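Local structure of SOXX (2C1D) at residues L38-C41 with V42-H45; D68-T71 with E72-R76; V79-A82 with K83-F86; P118-N121 with A122-E126; V129-L132 with V133-E137. The protein is the SoxX subunit of the cytochrome complex SoxXA, a heme enzyme initiating chemotrophic sulfur oxidation, and probably transfers electrons through its heme c. All coordinates share one frame; numbering follows the deposited sequence.

Contact 1 of 5, residues L38-C41 with V42-H45; sequences LGNC and VACH. With HEC (heme c), chain O.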
# COMPACT_ATOMS: atom_id res chain seq x y z
N LEU B 38 2.04 7.92 -18.62
CA LEU B 38 0.96 8.36 -19.48
C LEU B 38 -0.28 7.48 -19.24
O LEU B 38 -0.87 7.55 -18.17
CB LEU B 38 1.43 8.41 -20.94
CG LEU B 38 2.59 9.37 -21.23
CD1 LEU B 38 3.02 9.26 -22.69
CD2 LEU B 38 2.23 10.85 -20.84
N GLY B 39 -0.66 6.65 -20.19
CA GLY B 39 -1.86 5.83 -20.04
C GLY B 39 -1.70 4.73 -19.02
O GLY B 39 -2.61 4.43 -18.25
N ASN B 40 -0.51 4.11 -19.03
CA ASN B 40 -0.17 3.02 -18.12
C ASN B 40 -1.25 1.93 -18.12
O ASN B 40 -1.50 1.29 -17.10
CB ASN B 40 0.05 3.59 -16.71
CG ASN B 40 0.82 2.64 -15.80
OD1 ASN B 40 1.63 1.83 -16.24
ND2 ASN B 40 0.58 2.76 -14.50
N CYS B 41 -1.87 1.74 -19.29
CA CYS B 41 -3.01 0.84 -19.45
C CYS B 41 -2.63 -0.61 -19.13
O CYS B 41 -3.41 -1.36 -18.57
CB CYS B 41 -3.49 0.89 -20.89
SG CYS B 41 -3.83 2.56 -21.54
N VAL B 42 -1.41 -0.97 -19.50
CA VAL B 42 -0.88 -2.30 -19.30
C VAL B 42 -0.60 -2.65 -17.84
O VAL B 42 -0.32 -3.81 -17.55
CB VAL B 42 0.39 -2.58 -20.16
CG1 VAL B 42 0.06 -2.58 -21.65
CG2 VAL B 42 1.49 -1.59 -19.87
N ALA B 43 -0.71 -1.69 -16.91
CA ALA B 43 -0.62 -2.02 -15.49
C ALA B 43 -1.80 -2.88 -15.10
O ALA B 43 -1.67 -3.74 -14.24
CB ALA B 43 -0.56 -0.78 -14.59
N CYS B 44 -2.96 -2.65 -15.73
CA CYS B 44 -4.18 -3.38 -15.43
C CYS B 44 -4.66 -4.35 -16.51
O CYS B 44 -5.27 -5.37 -16.17
CB CYS B 44 -5.30 -2.39 -15.12
SG CYS B 44 -4.94 -1.42 -13.64
N HIS B 45 -4.38 -4.05 -17.79
CA HIS B 45 -4.83 -4.83 -18.96
C HIS B 45 -3.70 -5.46 -19.74
O HIS B 45 -2.70 -4.82 -20.05
CB HIS B 45 -5.55 -3.94 -20.00
CG HIS B 45 -6.78 -3.25 -19.52
ND1 HIS B 45 -7.40 -3.55 -18.34
CD2 HIS B 45 -7.51 -2.26 -20.07
CE1 HIS B 45 -8.45 -2.77 -18.18
NE2 HIS B 45 -8.53 -1.96 -19.20
FE HEC O . -9.28 0.04 -18.44
CHA HEC O . -12.36 -1.42 -18.67
CHB HEC O . -9.30 0.69 -21.77
CHC HEC O . -6.36 1.73 -18.11
CHD HEC O . -9.02 -0.97 -15.14
NA HEC O . -10.61 -0.28 -19.94
C1A HEC O . -11.79 -0.95 -19.83
C2A HEC O . -12.36 -1.06 -21.15
C3A HEC O . -11.51 -0.48 -22.03
C4A HEC O . -10.39 0.03 -21.26
CMA HEC O . -11.62 -0.32 -23.55
CAA HEC O . -13.71 -1.73 -21.42
CBA HEC O . -13.65 -3.23 -21.18
CGA HEC O . -13.12 -3.82 -22.44
O1A HEC O . -13.87 -3.73 -23.44
O2A HEC O . -11.99 -4.35 -22.46
NB HEC O . -8.07 0.98 -19.69
C1B HEC O . -8.29 1.22 -21.03
C2B HEC O . -7.28 2.13 -21.52
C3B HEC O . -6.45 2.41 -20.51
C4B HEC O . -6.94 1.71 -19.35
CMB HEC O . -7.16 2.59 -22.98
CAB HEC O . -5.21 3.36 -20.58
CBB HEC O . -5.56 4.60 -21.07
NC HEC O . -7.90 0.33 -16.89
C1C HEC O . -6.78 1.07 -16.99
C2C HEC O . -6.06 0.95 -15.72
C3C HEC O . -6.86 0.33 -14.84
C4C HEC O . -8.00 -0.17 -15.62
CMC HEC O . -4.82 1.78 -15.35
CAC HEC O . -6.61 -0.03 -13.33
CBC HEC O . -6.29 0.94 -12.46
ND HEC O . -10.51 -1.01 -17.09
C1D HEC O . -10.19 -1.34 -15.78
C2D HEC O . -11.26 -2.12 -15.22
C3D HEC O . -12.30 -2.26 -16.34
C4D HEC O . -11.74 -1.55 -17.45
CMD HEC O . -11.37 -2.72 -13.79
CAD HEC O . -13.66 -3.02 -16.33
CBD HEC O . -14.75 -2.03 -15.90
CGD HEC O . -15.53 -2.53 -14.70
O1D HEC O . -15.29 -2.01 -13.55
O2D HEC O . -16.38 -3.44 -14.92
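Cys41 meets Cys44 and His45, and Asn40 meets Ala43, across one tight turn, the CXXCH heme-attachment motif of c-type cytochromes, here Cys-Val-Ala-Cys-His. Its first shell is covalent and metal-bound. Cys41 SG is joined to the heme carbon CAB at 1.9 Å and Cys44 SG to CAC at 2.2 Å, two thioether links on adjacent pyrrole rings. Both sulfurs stand anti to their own carbonyl carbon, with chi1 -53° at Cys41 and -64° at Cys44, and this shared setting carries both toward the heme from the same peptide loop. Between them His45 binds the heme iron through NE2, 2.3 Å away, its ring rising from the turn so that NE2 points at the metal. Met91 completes the axial pair.

The second shell is the peptide that shapes the turn. Cys41 O takes two backbone N-H groups, from Cys44 N at 3.2 Å and from His45 N at 3.0 Å; the first comes from above the carbonyl plane and the second lies in it. One carbonyl thus ties Cys44 and His45 to Cys41, and it also lies obliquely beside the imidazole. A step earlier, Ala43 N donates to Asn40 O at 3.1 Å and tightens the turn ahead of the second cysteine.

Farther out, Met33 of helix 26-33 packs on Cys41, Leu63 lies against His45, and Arg193 of the SOXA chain covers Val42 and Ala43. Ahead of the first cysteine, the amide of Asn40 lies beside the methyl of Ala43, ND2 standing 3.7 Å from CB.

Contact 2 of 5, residues D68-T71 with E72-R76; sequences DRWT and EAQLR. With HEC (heme c), chain O.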
# COMPACT_ATOMS: atom_id res chain seq x y z
N ASP B 68 -14.14 -4.24 -31.47
CA ASP B 68 -15.40 -4.94 -31.81
C ASP B 68 -16.52 -4.70 -30.80
O ASP B 68 -17.70 -4.78 -31.15
CB ASP B 68 -15.20 -6.47 -31.82
CG ASP B 68 -14.20 -6.96 -32.86
OD1 ASP B 68 -14.32 -6.60 -34.06
OD2 ASP B 68 -13.27 -7.77 -32.55
N ARG B 69 -16.16 -4.49 -29.53
CA ARG B 69 -17.13 -4.42 -28.45
C ARG B 69 -17.74 -3.04 -28.29
O ARG B 69 -18.84 -2.90 -27.71
CB ARG B 69 -16.46 -4.80 -27.11
CG ARG B 69 -15.83 -6.19 -27.09
CD ARG B 69 -15.46 -6.70 -25.68
NE ARG B 69 -14.20 -6.13 -25.19
CZ ARG B 69 -12.99 -6.63 -25.45
NH1 ARG B 69 -12.84 -7.70 -26.22
NH2 ARG B 69 -11.91 -6.04 -24.95
N TRP B 70 -17.02 -2.02 -28.77
CA TRP B 70 -17.42 -0.63 -28.58
C TRP B 70 -17.25 0.18 -29.85
O TRP B 70 -16.35 -0.08 -30.65
CB TRP B 70 -16.56 0.03 -27.49
CG TRP B 70 -16.47 -0.74 -26.22
CD1 TRP B 70 -15.47 -1.57 -25.85
CD2 TRP B 70 -17.42 -0.74 -25.16
NE1 TRP B 70 -15.74 -2.09 -24.61
CE2 TRP B 70 -16.93 -1.59 -24.16
CE3 TRP B 70 -18.65 -0.10 -24.95
CZ2 TRP B 70 -17.61 -1.83 -22.98
CZ3 TRP B 70 -19.32 -0.31 -23.79
CH2 TRP B 70 -18.80 -1.19 -22.80
N THR B 71 -18.10 1.19 -30.02
CA THR B 71 -17.93 2.16 -31.10
C THR B 71 -16.83 3.12 -30.69
O THR B 71 -16.52 3.26 -29.50
CB THR B 71 -19.20 2.99 -31.31
OG1 THR B 71 -19.47 3.75 -30.15
CG2 THR B 71 -20.46 2.12 -31.51
N GLU B 72 -16.28 3.82 -31.67
CA GLU B 72 -15.37 4.94 -31.41
C GLU B 72 -15.86 5.84 -30.27
O GLU B 72 -15.08 6.15 -29.36
CB GLU B 72 -15.18 5.76 -32.68
CG GLU B 72 -14.28 6.98 -32.54
CD GLU B 72 -14.17 7.77 -33.83
OE1 GLU B 72 -14.73 7.37 -34.85
OE2 GLU B 72 -13.51 8.82 -33.82
N ALA B 73 -17.13 6.22 -30.28
CA ALA B 73 -17.65 7.17 -29.29
C ALA B 73 -17.67 6.57 -27.90
O ALA B 73 -17.40 7.24 -26.90
CB ALA B 73 -19.06 7.62 -29.67
N GLN B 74 -18.03 5.31 -27.82
CA GLN B 74 -17.98 4.62 -26.53
C GLN B 74 -16.54 4.56 -26.00
O GLN B 74 -16.31 4.78 -24.83
CB GLN B 74 -18.58 3.23 -26.67
CG GLN B 74 -20.09 3.33 -26.82
CD GLN B 74 -20.78 2.03 -27.19
OE1 GLN B 74 -20.22 1.18 -27.91
NE2 GLN B 74 -22.00 1.88 -26.72
N LEU B 75 -15.59 4.26 -26.89
CA LEU B 75 -14.20 4.09 -26.49
C LEU B 75 -13.68 5.43 -25.99
O LEU B 75 -13.00 5.47 -24.99
CB LEU B 75 -13.36 3.54 -27.64
CG LEU B 75 -13.65 2.10 -28.09
CD1 LEU B 75 -12.98 1.79 -29.40
CD2 LEU B 75 -13.22 1.09 -27.02
N ARG B 76 -14.06 6.54 -26.64
CA ARG B 76 -13.61 7.87 -26.20
C ARG B 76 -14.07 8.16 -24.79
O ARG B 76 -13.30 8.60 -23.94
CB ARG B 76 -14.12 8.94 -27.18
CG ARG B 76 -13.88 10.40 -26.80
CD ARG B 76 -14.38 11.38 -27.87
NE ARG B 76 -13.68 11.14 -29.13
CZ ARG B 76 -14.22 10.67 -30.25
NH1 ARG B 76 -15.51 10.35 -30.36
NH2 ARG B 76 -13.44 10.51 -31.30
FE HEC O . -9.28 0.04 -18.44
CHA HEC O . -12.36 -1.42 -18.67
CHB HEC O . -9.30 0.69 -21.77
CHC HEC O . -6.36 1.73 -18.11
CHD HEC O . -9.02 -0.97 -15.14
NA HEC O . -10.61 -0.28 -19.94
C1A HEC O . -11.79 -0.95 -19.83
C2A HEC O . -12.36 -1.06 -21.15
C3A HEC O . -11.51 -0.48 -22.03
C4A HEC O . -10.39 0.03 -21.26
CMA HEC O . -11.62 -0.32 -23.55
CAA HEC O . -13.71 -1.73 -21.42
CBA HEC O . -13.65 -3.23 -21.18
CGA HEC O . -13.12 -3.82 -22.44
O1A HEC O . -13.87 -3.73 -23.44
O2A HEC O . -11.99 -4.35 -22.46
NB HEC O . -8.07 0.98 -19.69
C1B HEC O . -8.29 1.22 -21.03
C2B HEC O . -7.28 2.13 -21.52
C3B HEC O . -6.45 2.41 -20.51
C4B HEC O . -6.94 1.71 -19.35
CMB HEC O . -7.16 2.59 -22.98
CAB HEC O . -5.21 3.36 -20.58
CBB HEC O . -5.56 4.60 -21.07
NC HEC O . -7.90 0.33 -16.89
C1C HEC O . -6.78 1.07 -16.99
C2C HEC O . -6.06 0.95 -15.72
C3C HEC O . -6.86 0.33 -14.84
C4C HEC O . -8.00 -0.17 -15.62
CMC HEC O . -4.82 1.78 -15.35
CAC HEC O . -6.61 -0.03 -13.33
CBC HEC O . -6.29 0.94 -12.46
ND HEC O . -10.51 -1.01 -17.09
C1D HEC O . -10.19 -1.34 -15.78
C2D HEC O . -11.26 -2.12 -15.22
C3D HEC O . -12.30 -2.26 -16.34
C4D HEC O . -11.74 -1.55 -17.45
CMD HEC O . -11.37 -2.72 -13.79
CAD HEC O . -13.66 -3.02 -16.33
CBD HEC O . -14.75 -2.03 -15.90
CGD HEC O . -15.53 -2.53 -14.70
O1D HEC O . -15.29 -2.01 -13.55
O2D HEC O . -16.38 -3.44 -14.92
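Thr71 and Gln74 form a capping box, the reciprocal arrangement that starts helix 72-81. Gln74 N donates to Thr71 OG1 at 3.2 Å, while Thr71 N donates to Gln74 OE1 at 3.0 Å in a nearly straight bond. The threonine hydroxyl sits between its own N and carbonyl carbon, with chi1 63°, a setting that turns OG1 forward to the N-H of Gln74 in the first turn.

The tight part lies on the heme side. Trp70 CB rests on Leu75 CD2 at 3.5 Å, and the amide of Gln74 meets the edge of the indole, the two planes 79° apart. The same indole donates from NE1 to heme propionate oxygen O1A at 2.7 Å. Arg69 grips that carboxylate with two bonds, NE to O1A and NH2 to O2A, each 3.0 Å, and its NH1 is anchored on Asp64 O. Three N-H groups therefore hold the propionate and probably stabilise its negative charge.

By contrast, the open side is that of the exposed Glu72, whose carboxylate reaches in to the buried Arg76 and meets NH2 in a salt bridge. Arg76 has a second acid in Glu126, and with Leu75 it packs this helix against helix 122-133.

Contact 3 of 5, residues V79-A82 with K83-F86; sequences VANA and KMTF. With HEC (heme c), chain O.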
# COMPACT_ATOMS: atom_id res chain seq x y z
N VAL B 79 -12.11 5.91 -22.21
CA VAL B 79 -10.76 6.45 -21.97
C VAL B 79 -10.78 7.76 -21.18
O VAL B 79 -10.04 7.90 -20.19
CB VAL B 79 -9.96 6.58 -23.29
CG1 VAL B 79 -8.55 7.08 -23.04
CG2 VAL B 79 -9.87 5.22 -23.97
N ALA B 80 -11.65 8.70 -21.56
CA ALA B 80 -11.75 9.99 -20.89
C ALA B 80 -12.24 9.84 -19.47
O ALA B 80 -11.72 10.46 -18.55
CB ALA B 80 -12.67 10.96 -21.67
N ASN B 81 -13.27 9.03 -19.29
CA ASN B 81 -13.78 8.81 -17.94
C ASN B 81 -14.65 7.55 -17.86
O ASN B 81 -15.85 7.59 -18.13
CB ASN B 81 -14.54 10.03 -17.43
CG ASN B 81 -14.87 9.93 -15.95
OD1 ASN B 81 -14.78 8.85 -15.34
ND2 ASN B 81 -15.29 11.04 -15.37
N ALA B 82 -14.02 6.44 -17.46
CA ALA B 82 -14.65 5.13 -17.52
C ALA B 82 -15.77 5.01 -16.51
O ALA B 82 -16.69 4.22 -16.71
CB ALA B 82 -13.63 4.03 -17.34
N LYS B 83 -15.71 5.81 -15.45
CA LYS B 83 -16.77 5.88 -14.45
C LYS B 83 -18.14 6.28 -15.00
O LYS B 83 -19.15 6.08 -14.32
CB LYS B 83 -16.40 6.86 -13.34
CG LYS B 83 -15.31 6.34 -12.38
CD LYS B 83 -13.94 6.96 -12.65
CE LYS B 83 -12.98 6.82 -11.46
NZ LYS B 83 -12.67 5.41 -11.08
N MET B 84 -18.19 6.86 -16.19
CA MET B 84 -19.47 7.25 -16.80
C MET B 84 -20.11 6.10 -17.57
O MET B 84 -21.26 6.20 -18.02
CB MET B 84 -19.30 8.45 -17.73
CG MET B 84 -18.74 9.70 -17.08
SD MET B 84 -19.79 10.40 -15.83
CE MET B 84 -21.10 11.22 -16.83
N THR B 85 -19.35 5.03 -17.75
CA THR B 85 -19.83 3.80 -18.36
C THR B 85 -20.01 2.71 -17.27
O THR B 85 -21.04 2.03 -17.23
CB THR B 85 -18.84 3.33 -19.43
OG1 THR B 85 -18.83 4.26 -20.54
CG2 THR B 85 -19.24 2.01 -20.07
N PHE B 86 -19.01 2.56 -16.41
CA PHE B 86 -19.00 1.53 -15.36
C PHE B 86 -18.92 2.20 -14.01
O PHE B 86 -17.83 2.56 -13.56
CB PHE B 86 -17.79 0.60 -15.50
CG PHE B 86 -17.53 0.10 -16.89
CD1 PHE B 86 -16.48 0.62 -17.64
CD2 PHE B 86 -18.26 -0.95 -17.42
CE1 PHE B 86 -16.20 0.15 -18.90
CE2 PHE B 86 -17.98 -1.44 -18.69
CZ PHE B 86 -16.95 -0.90 -19.43
FE HEC O . -9.28 0.04 -18.44
CHA HEC O . -12.36 -1.42 -18.67
CHB HEC O . -9.30 0.69 -21.77
CHC HEC O . -6.36 1.73 -18.11
CHD HEC O . -9.02 -0.97 -15.14
NA HEC O . -10.61 -0.28 -19.94
C1A HEC O . -11.79 -0.95 -19.83
C2A HEC O . -12.36 -1.06 -21.15
C3A HEC O . -11.51 -0.48 -22.03
C4A HEC O . -10.39 0.03 -21.26
CMA HEC O . -11.62 -0.32 -23.55
CAA HEC O . -13.71 -1.73 -21.42
CBA HEC O . -13.65 -3.23 -21.18
CGA HEC O . -13.12 -3.82 -22.44
O1A HEC O . -13.87 -3.73 -23.44
O2A HEC O . -11.99 -4.35 -22.46
NB HEC O . -8.07 0.98 -19.69
C1B HEC O . -8.29 1.22 -21.03
C2B HEC O . -7.28 2.13 -21.52
C3B HEC O . -6.45 2.41 -20.51
C4B HEC O . -6.94 1.71 -19.35
CMB HEC O . -7.16 2.59 -22.98
CAB HEC O . -5.21 3.36 -20.58
CBB HEC O . -5.56 4.60 -21.07
NC HEC O . -7.90 0.33 -16.89
C1C HEC O . -6.78 1.07 -16.99
C2C HEC O . -6.06 0.95 -15.72
C3C HEC O . -6.86 0.33 -14.84
C4C HEC O . -8.00 -0.17 -15.62
CMC HEC O . -4.82 1.78 -15.35
CAC HEC O . -6.61 -0.03 -13.33
CBC HEC O . -6.29 0.94 -12.46
ND HEC O . -10.51 -1.01 -17.09
C1D HEC O . -10.19 -1.34 -15.78
C2D HEC O . -11.26 -2.12 -15.22
C3D HEC O . -12.30 -2.26 -16.34
C4D HEC O . -11.74 -1.55 -17.45
CMD HEC O . -11.37 -2.72 -13.79
CAD HEC O . -13.66 -3.02 -16.33
CBD HEC O . -14.75 -2.03 -15.90
CGD HEC O . -15.53 -2.53 -14.70
O1D HEC O . -15.29 -2.01 -13.55
O2D HEC O . -16.38 -3.44 -14.92
O HOH W 1 -17.66 6.67 -20.09
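Asn81 and Lys83 are brought together by an anti first torsion: with chi1 -170° the asparagine CG leaves opposite the backbone N, and OD1 reaches forward to Lys83 N at 3.2 Å, a weak, bent bond. OD1 also lies 3.3 Å from Lys83 CB, the two side chains crossing at about a right angle. Phe86, at chi1 -47°, sends its ring to the heme, where propionate carbon CBD stands 3.6 Å above one face, toward the rim. Thr85 CG2 sits over the centre of the opposite face, so the ring is clamped between a methyl group and the propionate arm.

Backbone bonds wind the chain between these groups after helix 72-81. Asn81 O accepts from Met84 N, and Ala82 O takes both Thr85 N at 3.0 Å and Phe86 N at 2.9 Å, the latter almost straight at 175°. A water between Thr85 OG1 and Asn81 O bridges the two, probably donating to the carbonyl.

Lys83 carries its ammonium away to Met91 O, on the residue that supplies the second axial ligand, although Arg172 of the SOXA chain brings a like charge near. The chemistry is thus divided: polar bonds fix the turn, whereas Phe86 sets an apolar ring against the aliphatic arm of the propionate.

Contact 4 of 5, residues P118-N121 with A122-E126; sequences PILN and AQQIE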
# COMPACT_ATOMS: atom_id res chain seq x y z
N PRO B 118 -5.25 17.13 -16.53
CA PRO B 118 -5.76 15.77 -16.70
C PRO B 118 -4.57 14.83 -16.91
O PRO B 118 -3.49 15.30 -17.32
CB PRO B 118 -6.60 15.86 -17.96
CG PRO B 118 -5.97 16.95 -18.75
CD PRO B 118 -5.53 17.96 -17.72
N ILE B 119 -4.73 13.55 -16.61
CA ILE B 119 -3.61 12.62 -16.73
C ILE B 119 -3.13 12.54 -18.19
O ILE B 119 -1.94 12.53 -18.47
CB ILE B 119 -3.98 11.22 -16.14
CG1 ILE B 119 -4.32 11.35 -14.64
CG2 ILE B 119 -2.84 10.20 -16.44
CD1 ILE B 119 -5.07 10.14 -14.09
N LEU B 120 -4.07 12.45 -19.11
CA LEU B 120 -3.77 12.54 -20.52
C LEU B 120 -4.38 13.81 -21.12
O LEU B 120 -5.47 14.22 -20.73
CB LEU B 120 -4.34 11.31 -21.22
CG LEU B 120 -3.74 9.95 -20.84
CD1 LEU B 120 -4.48 8.84 -21.58
CD2 LEU B 120 -2.28 9.91 -21.18
N ASN B 121 -3.70 14.45 -22.07
CA ASN B 121 -4.30 15.59 -22.77
C ASN B 121 -5.31 15.09 -23.83
O ASN B 121 -5.43 13.90 -24.06
CB ASN B 121 -3.23 16.57 -23.29
CG ASN B 121 -2.35 15.99 -24.38
OD1 ASN B 121 -1.10 16.19 -24.41
ND2 ASN B 121 -2.96 15.31 -25.32
N ALA B 122 -6.02 16.00 -24.49
CA ALA B 122 -7.14 15.61 -25.39
C ALA B 122 -6.70 14.83 -26.61
O ALA B 122 -7.36 13.87 -26.99
CB ALA B 122 -7.95 16.81 -25.79
N GLN B 123 -5.58 15.22 -27.21
CA GLN B 123 -5.07 14.52 -28.38
C GLN B 123 -4.55 13.14 -27.99
O GLN B 123 -4.67 12.20 -28.77
CB GLN B 123 -3.95 15.31 -29.09
CG GLN B 123 -3.51 14.71 -30.42
CD GLN B 123 -4.66 14.56 -31.40
OE1 GLN B 123 -4.83 13.50 -32.05
NE2 GLN B 123 -5.46 15.60 -31.52
N GLN B 124 -3.97 13.02 -26.80
CA GLN B 124 -3.52 11.70 -26.30
C GLN B 124 -4.70 10.73 -26.21
O GLN B 124 -4.59 9.58 -26.63
CB GLN B 124 -2.82 11.84 -24.94
CG GLN B 124 -1.38 12.38 -25.13
CD GLN B 124 -0.70 12.76 -23.86
OE1 GLN B 124 -1.35 13.02 -22.87
NE2 GLN B 124 0.61 12.82 -23.88
N ILE B 125 -5.83 11.23 -25.71
CA ILE B 125 -7.05 10.42 -25.65
C ILE B 125 -7.44 9.97 -27.06
O ILE B 125 -7.75 8.81 -27.27
CB ILE B 125 -8.25 11.18 -24.99
CG1 ILE B 125 -7.95 11.69 -23.58
CG2 ILE B 125 -9.54 10.29 -25.00
CD1 ILE B 125 -7.94 10.72 -22.53
N GLU B 126 -7.43 10.90 -28.02
CA GLU B 126 -7.83 10.59 -29.39
C GLU B 126 -6.89 9.56 -30.01
O GLU B 126 -7.34 8.67 -30.77
CB GLU B 126 -7.87 11.86 -30.25
CG GLU B 126 -8.98 12.83 -29.86
CD GLU B 126 -10.38 12.26 -29.99
OE1 GLU B 126 -10.62 11.50 -30.94
OE2 GLU B 126 -11.24 12.57 -29.14
O HOH W 2 -0.46 14.38 -20.80
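Gln124 OE1 is the polar atom on which this helix start converges. Asn121 N donates to it at 2.9 Å, tilted 25° from the carbonyl plane, and a water gives it a second bond at 2.6 Å. The same water reaches back to Ile119 O, weakly, so that the loop before the helix is tied to the first turn twice, directly and through solvent. The glutamine CG lies anti to its carbonyl carbon, chi1 -78°, and the extended chain beyond carries OE1 back toward the N-terminal end of the helix, to the amide of the N-cap residue, Asn121.

Over this bond the flat ends of the two residues stack, the amide planes of Asn121 and Gln124 only 18° apart. On the other flank Leu120 is apolar company: its CD2 approaches Gln124 OE1 to 3.7 Å, and its CB meets Ile125 CD1 at 3.9 Å. Ile125 N in turn donates to Asn121 O at 3.2 Å, the first regular bond of helix 122-133. Asn121 N would probably lose its acceptor, and the asparagine amide the flat group it stacks on, if Gln124 gave way to an alanine.

Leu120 and Gln124 both touch Ile32 of helix 26-33. The chemistry implies a helix start in which the N-H of the N-cap residue is met by the side-chain carbonyl of Gln124, with Leu120 and Ile125 packed as a hydrophobic staple beside it.

Contact 5 of 5, residues V129-L132 with V133-E137; sequences VAFL and VTLKE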
# COMPACT_ATOMS: atom_id res chain seq x y z
N VAL B 129 -7.74 6.13 -28.45
CA VAL B 129 -8.98 5.68 -29.09
C VAL B 129 -8.73 5.11 -30.49
O VAL B 129 -9.28 4.07 -30.83
CB VAL B 129 -10.02 6.81 -29.15
CG1 VAL B 129 -11.19 6.44 -30.06
CG2 VAL B 129 -10.53 7.14 -27.78
N ALA B 130 -7.91 5.79 -31.29
CA ALA B 130 -7.64 5.38 -32.66
C ALA B 130 -6.97 4.01 -32.68
O ALA B 130 -7.20 3.21 -33.59
CB ALA B 130 -6.78 6.39 -33.37
N PHE B 131 -6.14 3.74 -31.68
CA PHE B 131 -5.55 2.42 -31.58
C PHE B 131 -6.59 1.39 -31.14
O PHE B 131 -6.64 0.31 -31.70
CB PHE B 131 -4.33 2.37 -30.67
CG PHE B 131 -3.74 1.02 -30.57
CD1 PHE B 131 -3.03 0.49 -31.64
CD2 PHE B 131 -3.97 0.22 -29.45
CE1 PHE B 131 -2.51 -0.78 -31.58
CE2 PHE B 131 -3.45 -1.05 -29.38
CZ PHE B 131 -2.71 -1.56 -30.43
N LEU B 132 -7.42 1.74 -30.16
CA LEU B 132 -8.41 0.83 -29.64
C LEU B 132 -9.39 0.38 -30.74
O LEU B 132 -9.86 -0.75 -30.74
CB LEU B 132 -9.17 1.45 -28.48
CG LEU B 132 -8.37 1.66 -27.19
CD1 LEU B 132 -9.12 2.58 -26.28
CD2 LEU B 132 -8.06 0.36 -26.47
N VAL B 133 -9.69 1.28 -31.67
CA VAL B 133 -10.59 0.96 -32.77
C VAL B 133 -10.00 -0.16 -33.66
O VAL B 133 -10.76 -0.93 -34.23
CB VAL B 133 -10.97 2.25 -33.59
CG1 VAL B 133 -11.60 1.92 -34.93
CG2 VAL B 133 -11.91 3.12 -32.78
N THR B 134 -8.67 -0.26 -33.76
CA THR B 134 -8.05 -1.27 -34.61
C THR B 134 -8.05 -2.67 -34.00
O THR B 134 -7.71 -3.62 -34.69
CB THR B 134 -6.57 -0.94 -35.03
OG1 THR B 134 -5.68 -0.97 -33.90
CG2 THR B 134 -6.45 0.45 -35.60
N LEU B 135 -8.37 -2.77 -32.71
CA LEU B 135 -8.26 -4.04 -32.00
C LEU B 135 -9.51 -4.86 -32.28
O LEU B 135 -10.45 -4.87 -31.50
CB LEU B 135 -8.07 -3.81 -30.50
CG LEU B 135 -6.73 -3.21 -30.07
CD1 LEU B 135 -6.75 -2.82 -28.59
CD2 LEU B 135 -5.58 -4.17 -30.37
N LYS B 136 -9.48 -5.54 -33.42
CA LYS B 136 -10.62 -6.29 -33.91
C LYS B 136 -10.29 -7.77 -34.05
O LYS B 136 -9.12 -8.15 -34.18
CB LYS B 136 -11.05 -5.74 -35.28
CG LYS B 136 -11.86 -4.45 -35.22
CD LYS B 136 -11.61 -3.57 -36.47
CE LYS B 136 -12.65 -2.43 -36.63
NZ LYS B 136 -13.56 -2.23 -35.46
N GLU B 137 -11.34 -8.59 -34.07
CA GLU B 137 -11.28 -10.00 -34.48
C GLU B 137 -10.60 -10.88 -33.44
O GLU B 137 -10.64 -12.11 -33.57
CB GLU B 137 -10.59 -10.16 -35.87
CG GLU B 137 -11.18 -9.27 -36.97
CD GLU B 137 -10.56 -9.46 -38.35
OE1 GLU B 137 -9.64 -8.69 -38.72
OE2 GLU B 137 -11.03 -10.37 -39.08
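Leu135 folds back on the end of helix 122-133 and sets its forked tip in the hollow between Phe131 and Leu132. CD1 lies 3.8 Å from Phe131 CE2 and 4.0 Å from Leu132 CD2, while CD2 meets the far end of the ring at Phe131 CZ, 3.9 Å away. Phe131 has CG opposite its backbone N, chi1 180°, which swings the ring out to form one wall of that hollow. One turn back, Val133 CG2 lies against Val129 O at 3.4 Å.

Thr134 folds back beside the ring as well, over the Phe131 and Ala130 carbonyls. Its OG1 donates to Phe131 O at 2.7 Å, in the carbonyl plane and on a lone pair, while Thr134 N reaches the same oxygen from above that plane; CG2 rests near Ala130 O. Leu135 N closes the last turn on Leu132 O. With an alanine in place of Leu135, the Phe131 ring is likely to face a gap on the Leu132 side and to turn more freely.

Leu132 also touches the heme. The C-terminal end of helix 122-133 thus runs into an inverse gamma turn centred on Leu135, and Phe131 and Leu132 pack on Met33 of helix 26-33, the meeting of N- and C-terminal helices typical of the cytochrome c fold.

In the fold
From the N terminus the contacts follow in series along the chain; none nests in another or crosses it. Contact 1 closes the heme-attachment loop after helix 26-33. Contacts 2 and 4 begin helices, and contacts 3 and 5 lie at helix ends. Contact 2 joins helix 66-69 to the start of helix 72-81, and contact 3 lies at the far end of that helix; Trp70 packs on Phe86 between them. A long loop then leads to contact 4, whose helix 122-133 ends in contact 5. The two later helices are tied by Arg76 with Glu126 and by Val79 against Ile125 and Leu132, while Leu38 rests on Leu120. Contacts 1, 2 and 3 all touch the same heme.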